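Local coordinates for protein omega-class glutathione S-transferase (Bombyx mori, PDB 3WD6) that binds glutathione and probably acts as a glutathione transferase and glutathione-dependent dehydroascorbate reductase of the omega class, at residues L118-I129 with A154-R165. Numbering follows the deposited sequence.
Sequences LDKIIVEASAPI and ALDFIQEQLKNR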
ATOM      1  N   LEU A 118      -6.369  -1.549 -18.603  1.00 24.31           N
ATOM      2  CA  LEU A 118      -5.551  -2.724 -18.300  1.00 23.38           C
ATOM      3  C   LEU A 118      -4.828  -2.576 -16.964  1.00 21.40           C
ATOM      4  O   LEU A 118      -4.797  -3.508 -16.157  1.00 21.39           O
ATOM      5  CB  LEU A 118      -4.529  -2.958 -19.404  1.00 23.43           C
ATOM      6  CG  LEU A 118      -4.996  -3.766 -20.616  1.00 33.61           C
ATOM      7  CD1 LEU A 118      -6.517  -3.704 -20.758  1.00 29.04           C
ATOM      8  CD2 LEU A 118      -4.283  -3.301 -21.890  1.00 28.08           C
ATOM      9  N   ASP A 119      -4.248  -1.409 -16.719  1.00 20.14           N
ATOM     10  CA  ASP A 119      -3.627  -1.173 -15.429  1.00 18.20           C
ATOM     11  C   ASP A 119      -4.598  -1.352 -14.269  1.00 18.00           C
ATOM     12  O   ASP A 119      -4.255  -1.994 -13.282  1.00 19.82           O
ATOM     13  CB  ASP A 119      -2.984   0.200 -15.384  1.00 19.04           C
ATOM     14  CG  ASP A 119      -1.546   0.166 -15.826  1.00 20.69           C
ATOM     15  OD1 ASP A 119      -1.155  -0.830 -16.499  1.00 20.75           O
ATOM     16  OD2 ASP A 119      -0.809   1.119 -15.484  1.00 20.82           O
ATOM     17  N   LYS A 120      -5.810  -0.818 -14.391  1.00 17.39           N
ATOM     18  CA  LYS A 120      -6.784  -0.924 -13.302  1.00 19.97           C
ATOM     19  C   LYS A 120      -7.217  -2.381 -13.099  1.00 21.07           C
ATOM     20  O   LYS A 120      -7.405  -2.836 -11.961  1.00 20.16           O
ATOM     21  CB  LYS A 120      -8.002  -0.022 -13.554  1.00 24.68           C
ATOM     22  CG  LYS A 120      -7.643   1.408 -13.967  1.00 22.68           C
ATOM     23  CD  LYS A 120      -8.787   2.381 -13.686  1.00 24.65           C
ATOM     24  CE  LYS A 120      -8.249   3.823 -13.614  1.00 29.87           C
ATOM     25  NZ  LYS A 120      -9.132   4.779 -12.860  1.00 32.81           N
ATOM     26  N   ILE A 121      -7.355  -3.111 -14.206  1.00 20.27           N
ATOM     27  CA  ILE A 121      -7.637  -4.539 -14.151  1.00 20.71           C
ATOM     28  C   ILE A 121      -6.540  -5.248 -13.358  1.00 20.71           C
ATOM     29  O   ILE A 121      -6.808  -5.979 -12.392  1.00 22.58           O
ATOM     30  CB  ILE A 121      -7.786  -5.126 -15.582  1.00 22.16           C
ATOM     31  CG1 ILE A 121      -9.098  -4.597 -16.191  1.00 24.48           C
ATOM     32  CG2 ILE A 121      -7.740  -6.665 -15.572  1.00 17.15           C
ATOM     33  CD1 ILE A 121      -9.276  -4.840 -17.693  1.00 22.30           C
ATOM     34  N   ILE A 122      -5.295  -5.020 -13.749  1.00 19.98           N
ATOM     35  CA  ILE A 122      -4.187  -5.585 -13.002  1.00 20.14           C
ATOM     36  C   ILE A 122      -4.316  -5.331 -11.493  1.00 20.29           C
ATOM     37  O   ILE A 122      -4.213  -6.264 -10.699  1.00 19.20           O
ATOM     38  CB  ILE A 122      -2.861  -5.066 -13.538  1.00 21.15           C
ATOM     39  CG1 ILE A 122      -2.593  -5.734 -14.895  1.00 17.06           C
ATOM     40  CG2 ILE A 122      -1.732  -5.357 -12.534  1.00 18.48           C
ATOM     41  CD1 ILE A 122      -1.571  -5.000 -15.757  1.00 20.16           C
ATOM     42  N   VAL A 123      -4.558  -4.082 -11.096  1.00 20.34           N
ATOM     43  CA  VAL A 123      -4.734  -3.777  -9.678  1.00 20.46           C
ATOM     44  C   VAL A 123      -5.833  -4.629  -9.039  1.00 20.62           C
ATOM     45  O   VAL A 123      -5.635  -5.154  -7.941  1.00 19.91           O
ATOM     46  CB  VAL A 123      -5.086  -2.303  -9.442  1.00 21.61           C
ATOM     47  CG1 VAL A 123      -5.455  -2.095  -7.973  1.00 18.00           C
ATOM     48  CG2 VAL A 123      -3.939  -1.414  -9.860  1.00 18.05           C
ATOM     49  N   GLU A 124      -6.984  -4.747  -9.713  1.00 21.34           N
ATOM     50  CA  GLU A 124      -8.101  -5.576  -9.226  1.00 22.12           C
ATOM     51  C   GLU A 124      -7.643  -6.999  -9.082  1.00 19.55           C
ATOM     52  O   GLU A 124      -8.003  -7.668  -8.118  1.00 21.01           O
ATOM     53  CB  GLU A 124      -9.298  -5.582 -10.194  1.00 25.24           C
ATOM     54  CG  GLU A 124     -10.573  -4.912  -9.691  1.00 28.91           C
ATOM     55  CD  GLU A 124     -11.025  -5.368  -8.289  1.00 29.63           C
ATOM     56  OE1 GLU A 124     -11.387  -6.566  -8.122  1.00 24.69           O
ATOM     57  OE2 GLU A 124     -11.047  -4.501  -7.366  1.00 25.51           O
ATOM     58  N   ALA A 125      -6.859  -7.464 -10.050  1.00 18.99           N
ATOM     59  CA  ALA A 125      -6.291  -8.808  -9.970  1.00 20.97           C
ATOM     60  C   ALA A 125      -5.576  -9.093  -8.620  1.00 23.64           C
ATOM     61  O   ALA A 125      -5.412 -10.260  -8.244  1.00 27.32           O
ATOM     62  CB  ALA A 125      -5.367  -9.096 -11.175  1.00 15.29           C
ATOM     63  N   SER A 126      -5.169  -8.067  -7.870  1.00 20.77           N
ATOM     64  CA  SER A 126      -4.513  -8.374  -6.590  1.00 23.93           C
ATOM     65  C   SER A 126      -5.456  -8.557  -5.374  1.00 24.09           C
ATOM     66  O   SER A 126      -4.987  -8.833  -4.254  1.00 24.44           O
ATOM     67  CB  SER A 126      -3.422  -7.362  -6.259  1.00 19.32           C
ATOM     68  OG  SER A 126      -3.988  -6.122  -5.852  1.00 20.05           O
ATOM     69  N   ALA A 127      -6.762  -8.430  -5.584  1.00 19.88           N
ATOM     70  CA  ALA A 127      -7.718  -8.604  -4.477  1.00 25.68           C
ATOM     71  C   ALA A 127      -7.550  -9.930  -3.698  1.00 27.40           C
ATOM     72  O   ALA A 127      -7.562  -9.928  -2.460  1.00 24.84           O
ATOM     73  CB  ALA A 127      -9.163  -8.442  -4.961  1.00 20.26           C
ATOM     74  N   PRO A 128      -7.394 -11.065  -4.417  1.00 27.38           N
ATOM     75  CA  PRO A 128      -7.199 -12.361  -3.741  1.00 27.98           C
ATOM     76  C   PRO A 128      -5.960 -12.362  -2.848  1.00 28.46           C
ATOM     77  O   PRO A 128      -5.923 -13.055  -1.816  1.00 29.34           O
ATOM     78  CB  PRO A 128      -7.008 -13.342  -4.901  1.00 25.12           C
ATOM     79  CG  PRO A 128      -7.742 -12.712  -6.033  1.00 28.04           C
ATOM     80  CD  PRO A 128      -7.517 -11.224  -5.878  1.00 24.69           C
ATOM     81  N   ILE A 129      -4.948 -11.595  -3.246  1.00 27.32           N
ATOM     82  CA  ILE A 129      -3.745 -11.449  -2.430  1.00 27.28           C
ATOM     83  C   ILE A 129      -4.057 -10.623  -1.184  1.00 26.12           C
ATOM     84  O   ILE A 129      -3.688 -10.990  -0.067  1.00 25.53           O
ATOM     85  CB  ILE A 129      -2.618 -10.774  -3.230  1.00 26.92           C
ATOM     86  CG1 ILE A 129      -2.240 -11.654  -4.420  1.00 24.56           C
ATOM     87  CG2 ILE A 129      -1.405 -10.468  -2.314  1.00 23.90           C
ATOM     88  CD1 ILE A 129      -1.367 -10.967  -5.424  1.00 22.51           C
ATOM     89  N   ALA A 154      -3.991 -15.305  -8.771  1.00 29.63           N
ATOM     90  CA  ALA A 154      -3.697 -13.887  -8.736  1.00 26.74           C
ATOM     91  C   ALA A 154      -2.254 -13.659  -9.186  1.00 25.39           C
ATOM     92  O   ALA A 154      -1.992 -12.861 -10.099  1.00 24.29           O
ATOM     93  CB  ALA A 154      -3.935 -13.336  -7.332  1.00 25.69           C
ATOM     94  N   LEU A 155      -1.322 -14.369  -8.556  1.00 23.78           N
ATOM     95  CA  LEU A 155       0.083 -14.236  -8.909  1.00 24.38           C
ATOM     96  C   LEU A 155       0.317 -14.621 -10.376  1.00 26.86           C
ATOM     97  O   LEU A 155       0.999 -13.891 -11.107  1.00 23.69           O
ATOM     98  CB  LEU A 155       0.948 -15.089  -7.987  1.00 25.77           C
ATOM     99  CG  LEU A 155       0.741 -14.815  -6.492  1.00 27.96           C
ATOM    100  CD1 LEU A 155       1.516 -15.826  -5.665  1.00 25.02           C
ATOM    101  CD2 LEU A 155       1.137 -13.384  -6.128  1.00 23.99           C
ATOM    102  N   ASP A 156      -0.258 -15.751 -10.805  1.00 25.79           N
ATOM    103  CA  ASP A 156      -0.101 -16.210 -12.179  1.00 26.90           C
ATOM    104  C   ASP A 156      -0.475 -15.106 -13.158  1.00 25.14           C
ATOM    105  O   ASP A 156       0.263 -14.820 -14.113  1.00 24.22           O
ATOM    106  CB  ASP A 156      -0.964 -17.452 -12.463  1.00 27.54           C
ATOM    107  CG  ASP A 156      -0.495 -18.687 -11.708  1.00 29.55           C
ATOM    108  OD1 ASP A 156       0.680 -18.725 -11.273  1.00 26.97           O
ATOM    109  OD2 ASP A 156      -1.310 -19.634 -11.555  1.00 29.86           O
ATOM    110  N   PHE A 157      -1.635 -14.500 -12.923  1.00 24.19           N
ATOM    111  CA  PHE A 157      -2.178 -13.505 -13.840  1.00 23.54           C
ATOM    112  C   PHE A 157      -1.231 -12.320 -13.918  1.00 23.36           C
ATOM    113  O   PHE A 157      -0.891 -11.853 -15.014  1.00 23.91           O
ATOM    114  CB  PHE A 157      -3.562 -13.049 -13.378  1.00 24.52           C
ATOM    115  CG  PHE A 157      -4.196 -12.019 -14.270  1.00 23.65           C
ATOM    116  CD1 PHE A 157      -4.957 -12.408 -15.363  1.00 20.94           C
ATOM    117  CD2 PHE A 157      -4.050 -10.658 -14.008  1.00 23.35           C
ATOM    118  CE1 PHE A 157      -5.561 -11.471 -16.192  1.00 20.05           C
ATOM    119  CE2 PHE A 157      -4.653  -9.707 -14.840  1.00 24.73           C
ATOM    120  CZ  PHE A 157      -5.419 -10.119 -15.936  1.00 21.54           C
ATOM    121  N   ILE A 158      -0.790 -11.847 -12.755  1.00 22.64           N
ATOM    122  CA  ILE A 158       0.079 -10.679 -12.703  1.00 22.33           C
ATOM    123  C   ILE A 158       1.433 -10.942 -13.380  1.00 21.04           C
ATOM    124  O   ILE A 158       1.859 -10.180 -14.260  1.00 17.66           O
ATOM    125  CB  ILE A 158       0.246 -10.184 -11.270  1.00 20.60           C
ATOM    126  CG1 ILE A 158      -1.126  -9.755 -10.738  1.00 20.17           C
ATOM    127  CG2 ILE A 158       1.235  -9.027 -11.230  1.00 17.35           C
ATOM    128  CD1 ILE A 158      -1.127  -9.307  -9.284  1.00 20.90           C
ATOM    129  N   GLN A 159       2.085 -12.037 -12.995  1.00 22.96           N
ATOM    130  CA  GLN A 159       3.316 -12.449 -13.655  1.00 22.19           C
ATOM    131  C   GLN A 159       3.152 -12.518 -15.168  1.00 20.59           C
ATOM    132  O   GLN A 159       4.012 -12.036 -15.905  1.00 21.23           O
ATOM    133  CB  GLN A 159       3.795 -13.796 -13.131  1.00 22.41           C
ATOM    134  CG  GLN A 159       5.208 -14.167 -13.572  1.00 19.91           C
ATOM    135  CD  GLN A 159       5.743 -15.328 -12.757  1.00 23.92           C
ATOM    136  OE1 GLN A 159       6.816 -15.245 -12.123  1.00 24.23           O
ATOM    137  NE2 GLN A 159       4.992 -16.417 -12.755  1.00 19.04           N
ATOM    138  N   GLU A 160       2.052 -13.106 -15.632  1.00 20.16           N
ATOM    139  CA  GLU A 160       1.821 -13.215 -17.077  1.00 25.40           C
ATOM    140  C   GLU A 160       1.710 -11.829 -17.753  1.00 24.05           C
ATOM    141  O   GLU A 160       2.256 -11.616 -18.841  1.00 24.30           O
ATOM    142  CB  GLU A 160       0.602 -14.114 -17.381  1.00 28.69           C
ATOM    143  CG  GLU A 160       0.491 -14.605 -18.847  1.00 32.26           C
ATOM    144  CD  GLU A 160       1.662 -15.529 -19.287  1.00 45.73           C
ATOM    145  OE1 GLU A 160       2.324 -16.158 -18.414  1.00 39.72           O
ATOM    146  OE2 GLU A 160       1.920 -15.635 -20.520  1.00 47.37           O
ATOM    147  N   GLN A 161       1.025 -10.887 -17.106  1.00 21.18           N
ATOM    148  CA  GLN A 161       0.956  -9.539 -17.637  1.00 22.17           C
ATOM    149  C   GLN A 161       2.366  -8.956 -17.803  1.00 24.06           C
ATOM    150  O   GLN A 161       2.702  -8.366 -18.866  1.00 18.51           O
ATOM    151  CB  GLN A 161       0.108  -8.651 -16.731  1.00 23.53           C
ATOM    152  CG  GLN A 161      -1.340  -9.099 -16.614  1.00 24.19           C
ATOM    153  CD  GLN A 161      -1.930  -9.469 -17.960  1.00 26.45           C
ATOM    154  OE1 GLN A 161      -1.906  -8.674 -18.903  1.00 26.52           O
ATOM    155  NE2 GLN A 161      -2.431 -10.693 -18.067  1.00 25.32           N
ATOM    156  N   LEU A 162       3.192  -9.132 -16.765  1.00 22.30           N
ATOM    157  CA  LEU A 162       4.579  -8.686 -16.820  1.00 20.41           C
ATOM    158  C   LEU A 162       5.307  -9.425 -17.944  1.00 22.59           C
ATOM    159  O   LEU A 162       5.981  -8.812 -18.789  1.00 23.88           O
ATOM    160  CB  LEU A 162       5.270  -8.891 -15.464  1.00 24.60           C
ATOM    161  CG  LEU A 162       6.661  -8.253 -15.234  1.00 21.10           C
ATOM    162  CD1 LEU A 162       6.622  -6.737 -15.337  1.00 17.36           C
ATOM    163  CD2 LEU A 162       7.229  -8.656 -13.877  1.00 23.01           C
ATOM    164  N   LYS A 163       5.151 -10.740 -17.987  1.00 22.04           N
ATOM    165  CA  LYS A 163       5.786 -11.503 -19.049  1.00 24.20           C
ATOM    166  C   LYS A 163       5.401 -10.965 -20.420  1.00 25.39           C
ATOM    167  O   LYS A 163       6.272 -10.705 -21.253  1.00 28.74           O
ATOM    168  CB  LYS A 163       5.421 -12.984 -18.965  1.00 29.93           C
ATOM    169  CG  LYS A 163       6.164 -13.867 -19.981  1.00 31.12           C
ATOM    170  CD  LYS A 163       5.753 -15.331 -19.815  1.00 37.12           C
ATOM    171  CE  LYS A 163       6.419 -16.216 -20.853  1.00 44.64           C
ATOM    172  NZ  LYS A 163       5.407 -17.067 -21.546  1.00 54.94           N
ATOM    173  N   ASN A 164       4.106 -10.801 -20.663  1.00 22.33           N
ATOM    174  CA  ASN A 164       3.672 -10.333 -21.970  1.00 24.35           C
ATOM    175  C   ASN A 164       4.217  -8.956 -22.307  1.00 22.66           C
ATOM    176  O   ASN A 164       4.625  -8.724 -23.431  1.00 27.62           O
ATOM    177  CB  ASN A 164       2.135 -10.365 -22.108  1.00 26.05           C
ATOM    178  CG  ASN A 164       1.588 -11.795 -22.190  1.00 34.25           C
ATOM    179  OD1 ASN A 164       2.273 -12.713 -22.674  1.00 37.47           O
ATOM    180  ND2 ASN A 164       0.360 -11.993 -21.706  1.00 32.30           N
ATOM    181  N   ARG A 165       4.221  -8.042 -21.339  1.00 23.52           N
ATOM    182  CA  ARG A 165       4.690  -6.675 -21.596  1.00 23.39           C
ATOM    183  C   ARG A 165       6.203  -6.635 -21.831  1.00 19.53           C
ATOM    184  O   ARG A 165       6.700  -5.748 -22.506  1.00 18.63           O
ATOM    185  CB  ARG A 165       4.298  -5.742 -20.444  1.00 23.29           C
ATOM    186  CG  ARG A 165       2.808  -5.472 -20.377  1.00 25.49           C
ATOM    187  CD  ARG A 165       2.334  -4.961 -18.993  1.00 24.86           C
ATOM    188  NE  ARG A 165       0.885  -4.705 -19.007  1.00 22.55           N
ATOM    189  CZ  ARG A 165       0.298  -3.628 -18.484  1.00 24.70           C
ATOM    190  NH1 ARG A 165       1.021  -2.690 -17.877  1.00 22.00           N
ATOM    191  NH2 ARG A 165      -1.019  -3.497 -18.552  1.00 23.25           N
TER
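Ala125 and Phe157 meet where helix 113-125 runs antiparallel to helix 145-165; the axes of 118-125 and 154-165 approach to 9.8 Å, their directions 151° apart. Phe157 has its CG anti to the backbone N (chi1 180°), which carries the ring to Ala125, whose CB lies 3.5 Å from CD2 of Phe157; a methyl suits this spot because the ring comes so close. Ile122 sends CG1 to the aliphatic CG of Gln161, 4.0 Å away. Ala154, with only a methyl, is consistent with the close backbones here, its CA 5.8 Å from the CA of Ala125. At the start of helix 127-138 its CB touches both Pro128 and Ile129, 3.8 Å from CG1 of Ile129. Leu155 crosses Ile129 at about a right angle, CD2 of Leu155 lying 3.6 Å from CD1 of Ile129.

The polar contact is a salt bridge: the long, extended arginine chain spans to the facing helix, where Arg165 NH1 reaches Asp119 OD1 at 3.2 Å, carboxylate and guanidinium nearly coplanar (20°), with a weaker bond from NH2. Ile122 CD1 lies over one guanidinium face, off centre near NH2. NH1 also donates to the backbone O of Leu170, its strongest polar partner. A leucine here would probably leave Asp119, already close to Asp171, without this balancing charge and Leu170 O without this donor.

Such antiparallel helix pairing belongs to the all-helical C-terminal domain of the GST fold.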